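Local coordinates for protein RNA-dependent RNA polymerase (Toscana virus, PDB 6QVV) that probably acts through this N-terminal cap-snatching endonuclease domain, a manganese-binding nuclease of the PD-(D/E)XK type, to cut capped host RNA into primers for viral transcription, at residues A[96-101]-A[159-164]; A[76-81]-A[198-203]; A[4-9]-A[118-123]. All coordinates share one frame; numbering follows the deposited sequence.

How the contacts relate
Contacts 1 and 3 are neighbours on the same side of the chain's centre, about 15 Å apart between centres; the centre of contact 2 lies on the opposite side, about 33 Å and 39 Å from theirs. Contacts 1 and 3 meet where Lys161 NZ bonds to Glu118 OE1 at 3.2 Å and where Pro162 packs on Gly122 and His123, so both gather at one end of the mixed sheet. In chain order the segments run 4-9, 76-81, 96-101, 118-123, 159-164 and 198-203. Contact 2 pairs the helix that carries a manganese ligand, His79, with helix 183-203. Strand 124-131 also binds the ion, linking the metal site to the hairpin of contact 3.

Contact 1. Residues A[96-101]-A[159-164]; sequences EVFGVL and AIKPIS
Phe98 meets Ile160, Lys161 and Ile163 along the CD1-CE1-CZ edge of its ring and makes the largest share of the contact. The CG2 methyl of Ile160 lies in the ring plane beside CD1, 4.0 Å away, while Lys161 CB sits at the same rim, 4.1 Å from CE1. The Phe98 and Ile163 side chains approach each other from opposite directions, and Ile163 CD1 meets Phe98 CZ at 3.6 Å, oblique to the ring. A flat, wide side chain suits the spot because a single residue can touch three partners spread over the loop and the first residue of the strand. CG of Phe98 stands beside its own backbone N (chi1 -63°), which carries the ring off the end of helix 94-98 toward the other segment.

A second apolar point forms farther along, where the two branched side chains cross obliquely and Leu101 CD1 reaches Ile160 CD1 at 3.5 Å. Lys161 serves in both directions: its CB lies at the ring edge, and the chain then runs on until NZ lies 3.5 Å from Val97 O, with Glu118 as its salt-bridge partner.

In the next shell, Val97 CG1 rests over one face of the Phe98 ring, toward its rim. Gly99, with a positive phi of 77°, lets the chain leave the helix in a direction that brings Leu101 back to Ile160.

Arg157 of helix 136-157 touches Phe98, Leu101 and Ile163, and Val124 of strand 124-131 touches Phe98 and Lys161. The contact thus fastens the short helix 94-98 to the connection between helix 136-157 and strand 163-171, at the start of a strand lying parallel to 124-131.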
loop_
_atom_site.group_PDB
_atom_site.type_symbol
_atom_site.label_atom_id
_atom_site.label_comp_id
_atom_site.label_asym_id
_atom_site.label_seq_id
_atom_site.Cartn_x
_atom_site.Cartn_y
_atom_site.Cartn_z
ATOM N N GLU A 96 7.782 -7.512 -15.667
ATOM C CA GLU A 96 7.465 -8.900 -15.359
ATOM C C GLU A 96 6.066 -9.271 -15.817
ATOM O O GLU A 96 5.800 -10.446 -16.079
ATOM C CB GLU A 96 7.621 -9.162 -13.864
ATOM C CG GLU A 96 9.023 -8.881 -13.363
ATOM C CD GLU A 96 9.150 -9.022 -11.862
ATOM O OE1 GLU A 96 8.460 -9.903 -11.289
ATOM O OE2 GLU A 96 9.943 -8.253 -11.263
ATOM N N VAL A 97 5.166 -8.298 -15.943
ATOM C CA VAL A 97 3.772 -8.577 -16.282
ATOM C C VAL A 97 3.463 -8.291 -17.752
ATOM O O VAL A 97 2.671 -9.000 -18.372
ATOM C CB VAL A 97 2.827 -7.788 -15.349
ATOM C CG1 VAL A 97 1.372 -8.124 -15.650
ATOM C CG2 VAL A 97 3.174 -8.051 -13.878
ATOM N N PHE A 98 4.038 -7.253 -18.345
ATOM C CA PHE A 98 3.657 -6.906 -19.707
ATOM C C PHE A 98 4.752 -7.193 -20.720
ATOM O O PHE A 98 4.474 -7.227 -21.927
ATOM C CB PHE A 98 3.264 -5.423 -19.793
ATOM C CG PHE A 98 2.064 -5.063 -18.954
ATOM C CD1 PHE A 98 0.780 -5.164 -19.476
ATOM C CD2 PHE A 98 2.219 -4.626 -17.643
ATOM C CE1 PHE A 98 -0.336 -4.837 -18.702
ATOM C CE2 PHE A 98 1.113 -4.294 -16.876
ATOM C CZ PHE A 98 -0.166 -4.410 -17.400
ATOM N N GLY A 99 5.968 -7.434 -20.260
ATOM C CA GLY A 99 7.095 -7.452 -21.153
ATOM C C GLY A 99 7.463 -6.030 -21.497
ATOM O O GLY A 99 6.752 -5.085 -21.138
ATOM N N VAL A 100 8.587 -5.872 -22.184
ATOM C CA VAL A 100 9.003 -4.555 -22.625
ATOM C C VAL A 100 8.041 -4.087 -23.711
ATOM O O VAL A 100 7.402 -4.898 -24.391
ATOM C CB VAL A 100 10.470 -4.625 -23.087
ATOM C CG1 VAL A 100 10.796 -3.572 -24.085
ATOM C CG2 VAL A 100 11.390 -4.524 -21.879
ATOM N N LEU A 101 7.882 -2.770 -23.833
ATOM C CA LEU A 101 6.750 -2.180 -24.536
ATOM C C LEU A 101 6.972 -1.959 -26.023
ATOM O O LEU A 101 6.153 -2.411 -26.832
ATOM C CB LEU A 101 6.375 -0.868 -23.847
ATOM C CG LEU A 101 4.945 -0.424 -24.007
ATOM C CD1 LEU A 101 4.042 -1.554 -23.573
ATOM C CD2 LEU A 101 4.770 0.786 -23.133
ATOM N N ALA A 159 -2.774 -0.515 -23.397
ATOM C CA ALA A 159 -2.977 -1.001 -24.751
ATOM C C ALA A 159 -2.807 -2.501 -24.839
ATOM O O ALA A 159 -3.244 -3.099 -25.829
ATOM C CB ALA A 159 -2.013 -0.329 -25.728
ATOM N N ILE A 160 -2.167 -3.114 -23.842
ATOM C CA ILE A 160 -1.953 -4.563 -23.829
ATOM C C ILE A 160 -3.040 -5.268 -23.043
ATOM O O ILE A 160 -3.686 -6.184 -23.558
ATOM C CB ILE A 160 -0.548 -4.886 -23.273
ATOM C CG1 ILE A 160 0.539 -4.373 -24.214
ATOM C CG2 ILE A 160 -0.377 -6.383 -23.055
ATOM C CD1 ILE A 160 1.881 -4.340 -23.560
ATOM N N LYS A 161 -3.264 -4.847 -21.785
ATOM C CA LYS A 161 -4.392 -5.304 -20.960
ATOM C C LYS A 161 -4.974 -4.096 -20.239
ATOM O O LYS A 161 -4.222 -3.196 -19.839
ATOM C CB LYS A 161 -3.975 -6.365 -19.936
ATOM C CG LYS A 161 -3.249 -7.581 -20.533
ATOM C CD LYS A 161 -2.886 -8.607 -19.464
ATOM C CE LYS A 161 -2.000 -9.706 -20.010
ATOM N NZ LYS A 161 -0.621 -9.612 -19.434
ATOM N N PRO A 162 -6.295 -4.025 -20.069
ATOM C CA PRO A 162 -6.860 -2.875 -19.357
ATOM C C PRO A 162 -6.306 -2.818 -17.941
ATOM O O PRO A 162 -6.025 -3.840 -17.315
ATOM C CB PRO A 162 -8.369 -3.150 -19.368
ATOM C CG PRO A 162 -8.490 -4.614 -19.565
ATOM C CD PRO A 162 -7.335 -5.001 -20.443
ATOM N N ILE A 163 -6.126 -1.604 -17.447
ATOM C CA ILE A 163 -5.548 -1.371 -16.137
ATOM C C ILE A 163 -6.457 -0.428 -15.361
ATOM O O ILE A 163 -6.968 0.548 -15.924
ATOM C CB ILE A 163 -4.130 -0.778 -16.261
ATOM C CG1 ILE A 163 -3.213 -1.748 -17.009
ATOM C CG2 ILE A 163 -3.590 -0.396 -14.881
ATOM C CD1 ILE A 163 -1.802 -1.242 -17.203
ATOM N N SER A 164 -6.678 -0.729 -14.078
ATOM C CA SER A 164 -7.272 0.217 -13.139
ATOM C C SER A 164 -6.203 0.622 -12.139
ATOM O O SER A 164 -5.533 -0.239 -11.561
ATOM C CB SER A 164 -8.480 -0.371 -12.403
ATOM O OG SER A 164 -9.535 -0.663 -13.300
#

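Contact 2. Residues A[76-81]-A[198-203]. With MN3 (manganese (III) ion), chain C.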
loop_
_atom_site.group_PDB
_atom_site.type_symbol
_atom_site.label_atom_id
_atom_site.label_comp_id
_atom_site.label_asym_id
_atom_site.label_seq_id
_atom_site.Cartn_x
_atom_site.Cartn_y
_atom_site.Cartn_z
ATOM N N LEU A 76 12.157 2.365 5.135
ATOM C CA LEU A 76 10.858 1.991 4.584
ATOM C C LEU A 76 9.868 1.500 5.634
ATOM O O LEU A 76 8.742 1.140 5.272
ATOM C CB LEU A 76 11.022 0.899 3.524
ATOM C CG LEU A 76 12.047 1.116 2.409
ATOM C CD1 LEU A 76 12.220 -0.173 1.605
ATOM C CD2 LEU A 76 11.628 2.290 1.527
ATOM N N PHE A 77 10.258 1.469 6.914
ATOM C CA PHE A 77 9.464 0.757 7.910
ATOM C C PHE A 77 8.060 1.325 8.011
ATOM O O PHE A 77 7.085 0.581 8.172
ATOM C CB PHE A 77 10.134 0.813 9.286
ATOM C CG PHE A 77 9.212 0.403 10.404
ATOM C CD1 PHE A 77 8.943 -0.937 10.646
ATOM C CD2 PHE A 77 8.579 1.353 11.179
ATOM C CE1 PHE A 77 8.069 -1.322 11.655
ATOM C CE2 PHE A 77 7.708 0.972 12.189
ATOM C CZ PHE A 77 7.451 -0.367 12.423
ATOM N N LYS A 78 7.945 2.647 7.957
ATOM C CA LYS A 78 6.666 3.289 8.199
ATOM C C LYS A 78 5.657 2.902 7.127
ATOM O O LYS A 78 4.538 2.474 7.429
ATOM C CB LYS A 78 6.878 4.792 8.239
ATOM C CG LYS A 78 5.946 5.513 9.127
ATOM C CD LYS A 78 6.575 6.817 9.576
ATOM C CE LYS A 78 7.157 7.563 8.385
ATOM N NZ LYS A 78 7.407 8.984 8.668
ATOM N N HIS A 79 6.051 3.034 5.864
ATOM C CA HIS A 79 5.189 2.664 4.749
ATOM C C HIS A 79 4.858 1.170 4.781
ATOM O O HIS A 79 3.699 0.779 4.641
ATOM C CB HIS A 79 5.897 3.072 3.454
ATOM C CG HIS A 79 5.350 2.452 2.211
ATOM N ND1 HIS A 79 5.618 1.147 1.850
ATOM C CD2 HIS A 79 4.616 2.982 1.202
ATOM C CE1 HIS A 79 5.039 0.888 0.690
ATOM N NE2 HIS A 79 4.420 1.982 0.280
ATOM N N ASP A 80 5.858 0.325 5.016
ATOM C CA ASP A 80 5.644 -1.114 4.917
ATOM C C ASP A 80 4.844 -1.661 6.096
ATOM O O ASP A 80 3.977 -2.523 5.918
ATOM C CB ASP A 80 6.992 -1.823 4.787
ATOM C CG ASP A 80 7.608 -1.666 3.389
ATOM O OD1 ASP A 80 7.031 -0.944 2.535
ATOM O OD2 ASP A 80 8.670 -2.273 3.134
ATOM N N PHE A 81 5.109 -1.183 7.310
ATOM C CA PHE A 81 4.311 -1.634 8.442
ATOM C C PHE A 81 2.854 -1.222 8.279
ATOM O O PHE A 81 1.944 -2.044 8.441
ATOM C CB PHE A 81 4.876 -1.090 9.753
ATOM C CG PHE A 81 4.131 -1.567 10.951
ATOM C CD1 PHE A 81 3.034 -0.855 11.437
ATOM C CD2 PHE A 81 4.498 -2.755 11.582
ATOM C CE1 PHE A 81 2.327 -1.315 12.535
ATOM C CE2 PHE A 81 3.793 -3.218 12.693
ATOM C CZ PHE A 81 2.722 -2.508 13.173
ATOM N N ASP A 198 4.861 6.165 15.893
ATOM C CA ASP A 198 5.462 6.075 17.218
ATOM C C ASP A 198 6.739 5.245 17.176
ATOM O O ASP A 198 7.778 5.660 17.695
ATOM C CB ASP A 198 4.460 5.480 18.213
ATOM C CG ASP A 198 3.271 6.416 18.498
ATOM O OD1 ASP A 198 3.294 7.583 18.040
ATOM O OD2 ASP A 198 2.304 5.988 19.184
ATOM N N ILE A 199 6.683 4.075 16.542
ATOM C CA ILE A 199 7.863 3.220 16.476
ATOM C C ILE A 199 8.971 3.901 15.688
ATOM O O ILE A 199 10.145 3.866 16.077
ATOM C CB ILE A 199 7.492 1.855 15.873
ATOM C CG1 ILE A 199 6.559 1.107 16.832
ATOM C CG2 ILE A 199 8.762 1.045 15.551
ATOM C CD1 ILE A 199 5.865 -0.093 16.218
ATOM N N PHE A 200 8.615 4.559 14.585
ATOM C CA PHE A 200 9.640 5.150 13.734
ATOM C C PHE A 200 10.402 6.261 14.446
ATOM O O PHE A 200 11.613 6.405 14.252
ATOM C CB PHE A 200 9.028 5.680 12.450
ATOM C CG PHE A 200 10.046 6.156 11.481
ATOM C CD1 PHE A 200 10.932 5.262 10.911
ATOM C CD2 PHE A 200 10.143 7.500 11.153
ATOM C CE1 PHE A 200 11.890 5.695 10.015
ATOM C CE2 PHE A 200 11.094 7.939 10.258
ATOM C CZ PHE A 200 11.971 7.038 9.692
ATOM N N GLU A 201 9.717 7.060 15.269
ATOM C CA GLU A 201 10.409 8.134 15.977
ATOM C C GLU A 201 11.464 7.579 16.929
ATOM O O GLU A 201 12.527 8.186 17.103
ATOM C CB GLU A 201 9.406 9.015 16.727
ATOM N N GLU A 202 11.219 6.417 17.526
ATOM C CA GLU A 202 12.260 5.830 18.358
ATOM C C GLU A 202 13.313 5.100 17.535
ATOM O O GLU A 202 14.452 4.979 17.988
ATOM C CB GLU A 202 11.629 4.916 19.419
ATOM C CG GLU A 202 10.453 5.613 20.134
ATOM C CD GLU A 202 10.112 5.059 21.522
ATOM O OE1 GLU A 202 10.971 4.397 22.158
ATOM O OE2 GLU A 202 8.966 5.310 21.977
ATOM N N LEU A 203 12.984 4.675 16.315
ATOM C CA LEU A 203 13.923 3.883 15.520
ATOM C C LEU A 203 14.989 4.750 14.867
ATOM O O LEU A 203 16.157 4.351 14.795
ATOM C CB LEU A 203 13.187 3.098 14.435
ATOM C CG LEU A 203 12.396 1.853 14.806
ATOM C CD1 LEU A 203 11.865 1.233 13.526
ATOM C CD2 LEU A 203 13.265 0.891 15.555
HETATM MN MN MN3 C . 4.224 3.020 -1.951
HETATM O O HOH W 1 5.937 1.655 -2.896
HETATM O O HOH W 2 5.814 4.986 -1.691
#
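Phe77 opens the first turn of helix 77-82 by laying its ring against Ile199 and Leu203 of helix 183-203. The two short segments run nearly antiparallel, at 154°, with axes 10.2 Å apart. The Ile199 and Phe77 side chains cross at about a right angle, with Ile199 CG2 3.5 Å from Phe77 CE2. Leu203 CD1 stands over one face, a CH-pi contact 4.3 Å from the Phe77 ring centroid, and CB of Phe81, one turn on, lies over the opposite face; both sit toward the rim.

Lys78 follows, partly exposed, where a long flexible chain can be greasy near its root and polar at its tip. The chain bends at chi3 (48°) and crosses the Phe200 side chain at about a right angle: CD lies 3.9 Å from Phe200 CB, and NZ comes within 4.0 Å of Phe200 CD2.

His79 turns to the other side of the helix and binds the manganese ion through NE2, at 2.5 Å. Two waters also bind the ion, and Asp114, Glu128 and the carbonyl O of Phe129 complete the site. Asp80 OD1, met nearly along its C-O axis, accepts from His79 ND1 at 2.6 Å, only 5° out of the ring plane, and Asp80 OD2 is itself bonded to Thr89 OG1.

Phe81 continues the apolar side, packing on Leu195 and Ala196 and making a cation-pi contact with Arg192.

One short helix therefore has two chemistries. Its hydrocarbon side seats it on helix 183-203, which probably helps to fix the position of His79, while its polar side supplies a ligand with its orientation set by a second-shell carboxylate. Such a histidine ligand fits the metal-dependent, histidine-containing class of viral cap-snatching endonucleases.

Contact 3. Residues A[4-9]-A[118-123]; sequences RILKKQ and ETETGH
The guanidinium of Arg4 has the aliphatic CD of Lys7 over one face, toward its rim, and the carboxylate oxygen OE1 of Glu120 at its edge. The two flat groups are steeply inclined, their planes 67° apart, and the salt bridge between Arg4 NH1 and Glu120 OE1 is a loose one, at 3.6 Å. The first two torsions of Arg4 carry its CD beside that same OE1, and the bend at chi3 (-60°) then turns NE and the guanidinium.

The other oxygen is served by a water. That water donates to Glu120 OE2 at 2.7 Å and accepts from Leu6 N at 3.1 Å, bridging the carboxylate to the backbone of the 3-10 turn 5-7. Glutamate is long enough to take both partners, one with each oxygen. Leu6 CB lies against the Glu120 side chain, 3.7 Å from OE2 and 4.0 Å from CB.

At the other end of the contact, Gln9 OE1 lies 3.3 Å from the CG2 methyl of Thr121. Glu120 and Thr121 occupy the two central positions of a type I turn, which Gly122 N closes onto Thr119 O at 2.9 Å; the positive phi of Gly122 (92°) then turns the chain into the next strand.

This is a surface contact, far from the metal site. Residues 118-123 form the hairpin tip joining strand 115-118 to its antiparallel partner 124-131, and the N-terminal segment 4-9, ahead of strand 16-17, lies against that tip at the end of these two strands of the mixed sheet.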
loop_
_atom_site.group_PDB
_atom_site.type_symbol
_atom_site.label_atom_id
_atom_site.label_comp_id
_atom_site.label_asym_id
_atom_site.label_seq_id
_atom_site.Cartn_x
_atom_site.Cartn_y
_atom_site.Cartn_z
ATOM N N ARG A 4 -8.984 -23.178 -17.412
ATOM C CA ARG A 4 -9.700 -22.056 -16.811
ATOM C C ARG A 4 -10.494 -21.315 -17.887
ATOM O O ARG A 4 -9.922 -20.672 -18.777
ATOM C CB ARG A 4 -8.719 -21.147 -16.082
ATOM C CG ARG A 4 -8.097 -21.838 -14.865
ATOM C CD ARG A 4 -6.830 -21.142 -14.395
ATOM N NE ARG A 4 -5.789 -21.113 -15.421
ATOM C CZ ARG A 4 -4.874 -20.151 -15.533
ATOM N NH1 ARG A 4 -4.874 -19.125 -14.686
ATOM N NH2 ARG A 4 -3.964 -20.210 -16.501
ATOM N N ILE A 5 -11.820 -21.406 -17.788
ATOM C CA ILE A 5 -12.707 -20.952 -18.845
ATOM C C ILE A 5 -12.846 -19.434 -18.875
ATOM O O ILE A 5 -13.087 -18.869 -19.952
ATOM C CB ILE A 5 -14.062 -21.675 -18.706
ATOM C CG1 ILE A 5 -14.826 -21.632 -20.027
ATOM C CG2 ILE A 5 -14.900 -21.096 -17.588
ATOM C CD1 ILE A 5 -15.866 -22.719 -20.164
ATOM N N LEU A 6 -12.645 -18.753 -17.741
ATOM C CA LEU A 6 -12.660 -17.296 -17.735
ATOM C C LEU A 6 -11.594 -16.703 -18.649
ATOM O O LEU A 6 -11.721 -15.546 -19.059
ATOM C CB LEU A 6 -12.484 -16.776 -16.309
ATOM C CG LEU A 6 -13.654 -17.083 -15.360
ATOM C CD1 LEU A 6 -13.597 -16.226 -14.099
ATOM C CD2 LEU A 6 -14.989 -16.915 -16.049
ATOM N N LYS A 7 -10.559 -17.471 -18.992
ATOM C CA LYS A 7 -9.530 -17.005 -19.910
ATOM C C LYS A 7 -9.966 -17.065 -21.365
ATOM O O LYS A 7 -9.182 -16.705 -22.243
ATOM C CB LYS A 7 -8.250 -17.827 -19.741
ATOM C CG LYS A 7 -7.664 -17.816 -18.341
ATOM C CD LYS A 7 -6.155 -18.044 -18.382
ATOM C CE LYS A 7 -5.459 -16.819 -18.957
ATOM N NZ LYS A 7 -4.101 -16.621 -18.375
ATOM N N LYS A 8 -11.184 -17.516 -21.644
ATOM C CA LYS A 8 -11.652 -17.699 -23.009
ATOM C C LYS A 8 -12.747 -16.702 -23.384
ATOM O O LYS A 8 -13.564 -16.983 -24.263
ATOM C CB LYS A 8 -12.148 -19.130 -23.207
ATOM C CG LYS A 8 -11.172 -20.233 -22.759
ATOM C CD LYS A 8 -11.694 -21.608 -23.200
ATOM C CE LYS A 8 -10.981 -22.771 -22.500
ATOM N NZ LYS A 8 -9.513 -22.669 -22.653
ATOM N N GLN A 9 -12.794 -15.528 -22.708
ATOM C CA GLN A 9 -13.821 -14.545 -23.029
ATOM C C GLN A 9 -13.380 -13.649 -24.169
ATOM O O GLN A 9 -12.180 -13.481 -24.419
ATOM C CB GLN A 9 -14.141 -13.686 -21.808
ATOM C CG GLN A 9 -14.518 -14.489 -20.593
ATOM C CD GLN A 9 -15.027 -13.619 -19.474
ATOM O OE1 GLN A 9 -14.450 -13.584 -18.387
ATOM N NE2 GLN A 9 -16.127 -12.921 -19.726
ATOM N N GLU A 118 -3.046 -9.307 -11.683
ATOM C CA GLU A 118 -3.664 -9.700 -12.940
ATOM C C GLU A 118 -4.644 -10.832 -12.671
ATOM O O GLU A 118 -4.296 -11.801 -11.993
ATOM C CB GLU A 118 -2.626 -10.139 -13.978
ATOM C CG GLU A 118 -3.205 -11.147 -14.975
ATOM C CD GLU A 118 -2.703 -10.977 -16.396
ATOM O OE1 GLU A 118 -1.487 -10.774 -16.578
ATOM O OE2 GLU A 118 -3.532 -11.061 -17.334
ATOM N N THR A 119 -5.856 -10.709 -13.203
ATOM C CA THR A 119 -6.916 -11.692 -13.045
ATOM C C THR A 119 -7.072 -12.533 -14.315
ATOM O O THR A 119 -6.597 -12.165 -15.389
ATOM C CB THR A 119 -8.240 -10.992 -12.708
ATOM O OG1 THR A 119 -8.739 -10.320 -13.872
ATOM C CG2 THR A 119 -8.042 -9.974 -11.608
ATOM N N GLU A 120 -7.766 -13.672 -14.168
ATOM C CA GLU A 120 -8.064 -14.561 -15.295
ATOM C C GLU A 120 -8.767 -13.837 -16.432
ATOM O O GLU A 120 -8.541 -14.138 -17.612
ATOM C CB GLU A 120 -8.972 -15.706 -14.848
ATOM C CG GLU A 120 -8.640 -16.356 -13.539
ATOM C CD GLU A 120 -8.993 -17.837 -13.540
ATOM O OE1 GLU A 120 -8.093 -18.639 -13.230
ATOM O OE2 GLU A 120 -10.158 -18.200 -13.848
ATOM N N THR A 121 -9.686 -12.931 -16.096
ATOM C CA THR A 121 -10.435 -12.220 -17.119
ATOM C C THR A 121 -9.543 -11.288 -17.931
ATOM O O THR A 121 -9.993 -10.749 -18.947
ATOM C CB THR A 121 -11.598 -11.482 -16.447
ATOM O OG1 THR A 121 -12.267 -12.402 -15.580
ATOM C CG2 THR A 121 -12.612 -10.997 -17.458
ATOM N N GLY A 122 -8.284 -11.111 -17.529
ATOM C CA GLY A 122 -7.351 -10.310 -18.284
ATOM C C GLY A 122 -7.273 -8.850 -17.898
ATOM O O GLY A 122 -6.561 -8.095 -18.566
ATOM N N HIS A 123 -8.014 -8.422 -16.882
ATOM C CA HIS A 123 -7.814 -7.100 -16.317
ATOM C C HIS A 123 -6.532 -7.092 -15.488
ATOM O O HIS A 123 -6.064 -8.128 -15.010
ATOM C CB HIS A 123 -9.010 -6.692 -15.451
ATOM C CG HIS A 123 -10.256 -6.382 -16.227
ATOM N ND1 HIS A 123 -11.195 -7.341 -16.546
ATOM C CD2 HIS A 123 -10.728 -5.214 -16.730
ATOM C CE1 HIS A 123 -12.184 -6.781 -17.218
ATOM N NE2 HIS A 123 -11.927 -5.491 -17.342
HETATM O O HOH W 3 -11.920 -19.970 -14.992
#